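Local coordinates for toll-like receptor 13 (Mus musculus, PDB 4Z0C), which recognises bacterial 23S ribosomal RNA as an innate immune receptor and signals through MYD88 and TRAF6 to activate NF-kappa-B, at residues Leu26-Leu40 and Leu50-Val62. Sequence-based numbering, arbitrary orientation.
With NAG (2-acetamido-2-deoxy-beta-D-glucopyranose), chain K; NAG (2-acetamido-2-deoxy-beta-D-glucopyranose), chain S.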
loop_
_atom_site.group_PDB
_atom_site.type_symbol
_atom_site.label_atom_id
_atom_site.label_comp_id
_atom_site.label_asym_id
_atom_site.label_seq_id
_atom_site.Cartn_x
_atom_site.Cartn_y
_atom_site.Cartn_z
ATOM N N LEU A 26 13.227 -4.068 40.237
ATOM C CA LEU A 26 14.091 -5.041 39.566
ATOM C C LEU A 26 14.042 -6.434 40.202
ATOM O O LEU A 26 13.865 -7.446 39.508
ATOM C CB LEU A 26 15.539 -4.533 39.530
ATOM C CG LEU A 26 16.576 -5.533 39.019
ATOM C CD1 LEU A 26 16.247 -5.950 37.605
ATOM C CD2 LEU A 26 17.983 -4.939 39.087
ATOM N N THR A 27 14.227 -6.476 41.517
ATOM C CA THR A 27 14.204 -7.732 42.267
ATOM C C THR A 27 12.902 -8.539 42.136
ATOM O O THR A 27 12.942 -9.736 41.840
ATOM C CB THR A 27 14.504 -7.483 43.742
ATOM O OG1 THR A 27 15.908 -7.262 43.884
ATOM C CG2 THR A 27 14.106 -8.686 44.568
ATOM N N GLU A 28 11.759 -7.888 42.337
ATOM C CA GLU A 28 10.474 -8.566 42.159
ATOM C C GLU A 28 10.329 -9.142 40.760
ATOM O O GLU A 28 10.032 -10.325 40.603
ATOM C CB GLU A 28 9.306 -7.624 42.461
ATOM C CG GLU A 28 9.040 -7.457 43.950
ATOM C CD GLU A 28 9.024 -8.793 44.705
ATOM O OE1 GLU A 28 10.055 -9.158 45.310
ATOM O OE2 GLU A 28 7.974 -9.473 44.696
ATOM N N ALA A 29 10.601 -8.315 39.752
ATOM C CA ALA A 29 10.440 -8.723 38.365
ATOM C C ALA A 29 11.222 -9.994 38.017
ATOM O O ALA A 29 10.729 -10.851 37.311
ATOM C CB ALA A 29 10.830 -7.575 37.434
ATOM N N ILE A 30 12.434 -10.144 38.520
ATOM C CA ILE A 30 13.199 -11.329 38.146
ATOM C C ILE A 30 13.149 -12.491 39.151
ATOM O O ILE A 30 13.795 -13.513 38.937
ATOM C CB ILE A 30 14.663 -10.971 37.842
ATOM C CG1 ILE A 30 15.372 -10.484 39.108
ATOM C CG2 ILE A 30 14.718 -9.901 36.781
ATOM C CD1 ILE A 30 16.703 -9.802 38.830
ATOM N N SER A 31 12.348 -12.356 40.206
ATOM C CA SER A 31 12.327 -13.354 41.303
ATOM C C SER A 31 11.840 -14.755 40.895
ATOM O O SER A 31 12.180 -15.752 41.537
ATOM C CB SER A 31 11.502 -12.849 42.495
ATOM O OG SER A 31 10.140 -12.673 42.127
ATOM N N ASP A 32 11.034 -14.829 39.840
ATOM C CA ASP A 32 10.463 -16.108 39.431
ATOM C C ASP A 32 11.133 -16.749 38.213
ATOM O O ASP A 32 10.630 -17.729 37.684
ATOM C CB ASP A 32 8.963 -15.975 39.198
ATOM C CG ASP A 32 8.623 -14.844 38.255
ATOM O OD1 ASP A 32 9.548 -14.322 37.606
ATOM O OD2 ASP A 32 7.432 -14.472 38.168
ATOM N N ILE A 33 12.270 -16.213 37.776
ATOM C CA ILE A 33 12.906 -16.731 36.559
ATOM C C ILE A 33 13.987 -17.773 36.863
ATOM O O ILE A 33 14.587 -17.736 37.943
ATOM C CB ILE A 33 13.418 -15.576 35.625
ATOM C CG1 ILE A 33 14.730 -14.989 36.111
ATOM C CG2 ILE A 33 12.339 -14.492 35.468
ATOM C CD1 ILE A 33 15.267 -13.928 35.173
ATOM N N PRO A 34 14.238 -18.707 35.918
ATOM C CA PRO A 34 15.091 -19.868 36.219
ATOM C C PRO A 34 16.546 -19.535 36.546
ATOM O O PRO A 34 17.115 -18.527 36.104
ATOM C CB PRO A 34 15.032 -20.700 34.927
ATOM C CG PRO A 34 13.813 -20.231 34.217
ATOM C CD PRO A 34 13.724 -18.768 34.542
ATOM N N ARG A 35 17.150 -20.414 37.330
ATOM C CA ARG A 35 18.535 -20.250 37.729
ATOM C C ARG A 35 19.478 -20.541 36.559
ATOM O O ARG A 35 20.640 -20.142 36.587
ATOM C CB ARG A 35 18.852 -21.152 38.937
ATOM C CG ARG A 35 18.013 -20.856 40.178
ATOM C CD ARG A 35 18.290 -21.848 41.311
ATOM N NE ARG A 35 19.039 -21.226 42.399
ATOM C CZ ARG A 35 20.360 -21.064 42.401
ATOM N NH1 ARG A 35 20.955 -20.475 43.428
ATOM N NH2 ARG A 35 21.085 -21.484 41.372
ATOM N N TYR A 36 18.982 -21.237 35.532
ATOM C CA TYR A 36 19.822 -21.570 34.371
ATOM C C TYR A 36 19.870 -20.461 33.295
ATOM O O TYR A 36 20.431 -20.649 32.213
ATOM C CB TYR A 36 19.413 -22.921 33.753
ATOM C CG TYR A 36 17.974 -22.992 33.285
ATOM C CD1 TYR A 36 17.529 -22.216 32.216
ATOM C CD2 TYR A 36 17.069 -23.877 33.869
ATOM C CE1 TYR A 36 16.214 -22.283 31.766
ATOM C CE2 TYR A 36 15.753 -23.953 33.425
ATOM C CZ TYR A 36 15.333 -23.149 32.375
ATOM O OH TYR A 36 14.035 -23.208 31.919
ATOM N N THR A 37 19.269 -19.316 33.603
ATOM C CA THR A 37 19.198 -18.189 32.683
ATOM C C THR A 37 20.579 -17.618 32.355
ATOM O O THR A 37 21.298 -17.173 33.241
ATOM C CB THR A 37 18.283 -17.082 33.263
ATOM O OG1 THR A 37 16.954 -17.602 33.413
ATOM C CG2 THR A 37 18.226 -15.865 32.353
ATOM N N THR A 38 20.941 -17.610 31.073
ATOM C CA THR A 38 22.223 -17.047 30.666
ATOM C C THR A 38 22.110 -15.651 30.078
ATOM O O THR A 38 23.005 -14.839 30.269
ATOM C CB THR A 38 23.006 -17.976 29.720
ATOM O OG1 THR A 38 22.340 -18.091 28.466
ATOM C CG2 THR A 38 23.135 -19.372 30.348
ATOM N N HIS A 39 21.017 -15.366 29.378
ATOM C CA HIS A 39 20.782 -14.028 28.809
ATOM C C HIS A 39 19.500 -13.410 29.355
ATOM O O HIS A 39 18.415 -14.010 29.271
ATOM C CB HIS A 39 20.683 -14.064 27.281
ATOM C CG HIS A 39 21.925 -14.533 26.592
ATOM N ND1 HIS A 39 22.425 -15.807 26.736
ATOM C CD2 HIS A 39 22.769 -13.894 25.747
ATOM C CE1 HIS A 39 23.518 -15.938 26.006
ATOM N NE2 HIS A 39 23.760 -14.784 25.410
ATOM N N LEU A 40 19.618 -12.212 29.906
ATOM C CA LEU A 40 18.478 -11.536 30.501
ATOM C C LEU A 40 18.392 -10.142 29.926
ATOM O O LEU A 40 19.333 -9.382 30.051
ATOM C CB LEU A 40 18.634 -11.455 32.016
ATOM C CG LEU A 40 17.551 -10.694 32.791
ATOM C CD1 LEU A 40 16.138 -11.310 32.556
ATOM C CD2 LEU A 40 17.883 -10.658 34.280
ATOM N N LEU A 50 19.608 -0.144 41.634
ATOM C CA LEU A 50 20.121 -1.503 41.629
ATOM C C LEU A 50 20.682 -1.798 43.014
ATOM O O LEU A 50 21.813 -1.403 43.327
ATOM C CB LEU A 50 21.224 -1.670 40.578
ATOM C CG LEU A 50 20.850 -2.292 39.229
ATOM C CD1 LEU A 50 19.813 -1.448 38.530
ATOM C CD2 LEU A 50 22.062 -2.520 38.342
ATOM N N PRO A 51 19.884 -2.484 43.853
ATOM C CA PRO A 51 20.228 -2.873 45.229
ATOM C C PRO A 51 21.422 -3.825 45.285
ATOM O O PRO A 51 21.789 -4.397 44.254
ATOM C CB PRO A 51 18.953 -3.566 45.733
ATOM C CG PRO A 51 18.161 -3.924 44.484
ATOM C CD PRO A 51 18.499 -2.855 43.497
ATOM N N PRO A 52 22.036 -3.966 46.478
ATOM C CA PRO A 52 23.250 -4.737 46.791
ATOM C C PRO A 52 23.345 -6.212 46.382
ATOM O O PRO A 52 24.455 -6.696 46.260
ATOM C CB PRO A 52 23.328 -4.630 48.314
ATOM C CG PRO A 52 22.771 -3.297 48.601
ATOM C CD PRO A 52 21.661 -3.095 47.609
ATOM N N TRP A 53 22.258 -6.938 46.206
ATOM C CA TRP A 53 22.414 -8.285 45.667
ATOM C C TRP A 53 21.323 -8.564 44.655
ATOM O O TRP A 53 20.517 -9.481 44.830
ATOM C CB TRP A 53 22.427 -9.354 46.773
ATOM C CG TRP A 53 23.798 -9.653 47.325
ATOM C CD1 TRP A 53 24.478 -8.944 48.286
ATOM C CD2 TRP A 53 24.662 -10.739 46.946
ATOM N NE1 TRP A 53 25.703 -9.522 48.521
ATOM C CE2 TRP A 53 25.843 -10.623 47.718
ATOM C CE3 TRP A 53 24.558 -11.788 46.028
ATOM C CZ2 TRP A 53 26.906 -11.520 47.597
ATOM C CZ3 TRP A 53 25.617 -12.690 45.921
ATOM C CH2 TRP A 53 26.770 -12.549 46.702
ATOM N N SER A 54 21.319 -7.764 43.590
ATOM C CA SER A 54 20.227 -7.755 42.630
ATOM C C SER A 54 20.076 -9.077 41.903
ATOM O O SER A 54 18.968 -9.472 41.576
ATOM C CB SER A 54 20.405 -6.609 41.635
ATOM O OG SER A 54 20.265 -5.347 42.274
ATOM N N PHE A 55 21.176 -9.794 41.714
ATOM C CA PHE A 55 21.140 -11.011 40.905
ATOM C C PHE A 55 21.584 -12.293 41.612
ATOM O O PHE A 55 22.182 -13.164 40.986
ATOM C CB PHE A 55 21.930 -10.782 39.619
ATOM C CG PHE A 55 21.433 -9.610 38.831
ATOM C CD1 PHE A 55 20.326 -9.740 37.997
ATOM C CD2 PHE A 55 22.037 -8.358 38.955
ATOM C CE1 PHE A 55 19.848 -8.655 37.286
ATOM C CE2 PHE A 55 21.558 -7.266 38.235
ATOM C CZ PHE A 55 20.462 -7.417 37.407
ATOM N N THR A 56 21.279 -12.399 42.907
ATOM C CA THR A 56 21.710 -13.525 43.754
ATOM C C THR A 56 21.452 -14.914 43.167
ATOM O O THR A 56 22.354 -15.748 43.108
ATOM C CB THR A 56 21.036 -13.495 45.148
ATOM O OG1 THR A 56 21.186 -12.204 45.741
ATOM C CG2 THR A 56 21.662 -14.539 46.059
ATOM N N ASN A 57 20.221 -15.167 42.738
ATOM C CA ASN A 57 19.869 -16.489 42.231
ATOM C C ASN A 57 20.083 -16.638 40.718
ATOM O O ASN A 57 19.619 -17.595 40.104
ATOM C CB ASN A 57 18.436 -16.876 42.652
ATOM C CG ASN A 57 18.314 -17.153 44.159
ATOM O OD1 ASN A 57 19.291 -17.520 44.801
ATOM N ND2 ASN A 57 17.099 -16.995 44.712
ATOM N N LEU A 58 20.805 -15.691 40.128
ATOM C CA LEU A 58 21.047 -15.671 38.686
ATOM C C LEU A 58 22.538 -15.593 38.311
ATOM O O LEU A 58 22.936 -14.781 37.471
ATOM C CB LEU A 58 20.276 -14.511 38.058
ATOM C CG LEU A 58 18.761 -14.708 37.996
ATOM C CD1 LEU A 58 18.010 -13.394 37.864
ATOM C CD2 LEU A 58 18.424 -15.619 36.835
ATOM N N SER A 59 23.355 -16.458 38.910
ATOM C CA SER A 59 24.803 -16.380 38.740
ATOM C C SER A 59 25.269 -17.018 37.437
ATOM O O SER A 59 26.465 -16.985 37.114
ATOM C CB SER A 59 25.542 -17.023 39.913
ATOM O OG SER A 59 25.396 -18.432 39.869
ATOM N N ALA A 60 24.333 -17.574 36.673
ATOM C CA ALA A 60 24.700 -18.141 35.379
ATOM C C ALA A 60 24.665 -17.081 34.271
ATOM O O ALA A 60 25.069 -17.354 33.132
ATOM C CB ALA A 60 23.804 -19.316 35.034
ATOM N N LEU A 61 24.217 -15.867 34.602
ATOM C CA LEU A 61 24.046 -14.821 33.578
ATOM C C LEU A 61 25.341 -14.548 32.824
ATOM O O LEU A 61 26.424 -14.442 33.419
ATOM C CB LEU A 61 23.553 -13.508 34.184
ATOM C CG LEU A 61 22.161 -13.422 34.790
ATOM C CD1 LEU A 61 21.931 -12.014 35.327
ATOM C CD2 LEU A 61 21.113 -13.822 33.773
ATOM N N VAL A 62 25.219 -14.415 31.511
ATOM C CA VAL A 62 26.361 -14.110 30.672
ATOM C C VAL A 62 26.165 -12.738 30.054
ATOM O O VAL A 62 27.116 -11.982 29.876
ATOM C CB VAL A 62 26.523 -15.163 29.564
ATOM C CG1 VAL A 62 27.546 -14.715 28.558
ATOM C CG2 VAL A 62 26.946 -16.492 30.156
HETATM C C1 NAG K . 17.002 -17.557 46.048
HETATM C C2 NAG K . 15.907 -16.684 46.678
HETATM C C3 NAG K . 15.426 -17.237 48.023
HETATM C C4 NAG K . 14.923 -18.651 47.781
HETATM C C5 NAG K . 16.067 -19.495 47.216
HETATM C C6 NAG K . 15.586 -20.926 46.962
HETATM C C7 NAG K . 15.689 -14.311 46.203
HETATM C C8 NAG K . 15.875 -12.935 46.778
HETATM N N2 NAG K . 16.340 -15.306 46.808
HETATM O O3 NAG K . 14.394 -16.453 48.589
HETATM O O4 NAG K . 14.403 -19.212 48.971
HETATM O O5 NAG K . 16.630 -18.931 46.028
HETATM O O6 NAG K . 14.368 -20.913 46.244
HETATM O O7 NAG K . 14.966 -14.473 45.217
HETATM C C1 NAG S . 10.806 -4.170 45.607
HETATM C C2 NAG S . 11.213 -3.074 46.603
HETATM C C3 NAG S . 11.503 -3.607 48.011
HETATM C C4 NAG S . 10.485 -4.655 48.464
HETATM C C5 NAG S . 10.264 -5.699 47.371
HETATM C C6 NAG S . 9.249 -6.765 47.790
HETATM C C7 NAG S . 12.279 -1.066 45.693
HETATM C C8 NAG S . 13.278 -0.620 44.661
HETATM N N2 NAG S . 12.366 -2.335 46.108
HETATM O O3 NAG S . 11.499 -2.530 48.927
HETATM O O4 NAG S . 10.925 -5.271 49.662
HETATM O O5 NAG S . 9.855 -5.070 46.168
HETATM O O6 NAG S . 8.045 -6.194 48.260
HETATM O O7 NAG S . 11.431 -0.274 46.110
HETATM O O HOH W 1 16.473 -17.020 39.870
#
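Two successive turns of the leucine-rich-repeat solenoid meet near the N-terminal end of the ectodomain, where Leu58 of the segment 50-62, which leads back from the convex side to strand 63-65, inserts among Ile30, Ile33 and Thr37 of the preceding coil. Its two methyls divide the work: CD1 lies 3.9 Å from Ile30 CD1, while CD2 packs 3.8 Å from Ile33 CG1 and also reaches Thr37 CB. Ile33 crosses Leu58 at about a right angle. Beside them Phe55 is met obliquely by three methyls, Ile30 CD1 at 3.7 Å from its CE1, Leu26 CD2 at 3.9 Å from its CZ, and Leu40 CD2. Leu26, its CG swung opposite the main-chain nitrogen (chi1 172°), rests that same methyl against both Ser54 CB and Leu50 CG. Such inward-facing leucines and a phenylalanine make up the core of a leucine-rich-repeat coil; here Leu40 and Phe55 also touch Leu64 of the next strand, 63-65, and Leu40 packs on Val16 of strand 15-17. Where the two segments run into the parallel strands 39-41 and 63-65, Val62 N donates a nearly straight bond (172°) of 2.6 Å to Thr38 O. Leu61 CD2 lies alongside Thr37 CG2, the two side chains pointing the same way. On the solvent side, the exposed Arg35 lays its aliphatic CG 3.6 Å from Asn57 O, which sits over one face of the guanidinium. A water donates to both Ile33 O and Asn57 O, bridging the coils, and Asn57 ND2 carries a covalently attached N-acetylglucosamine.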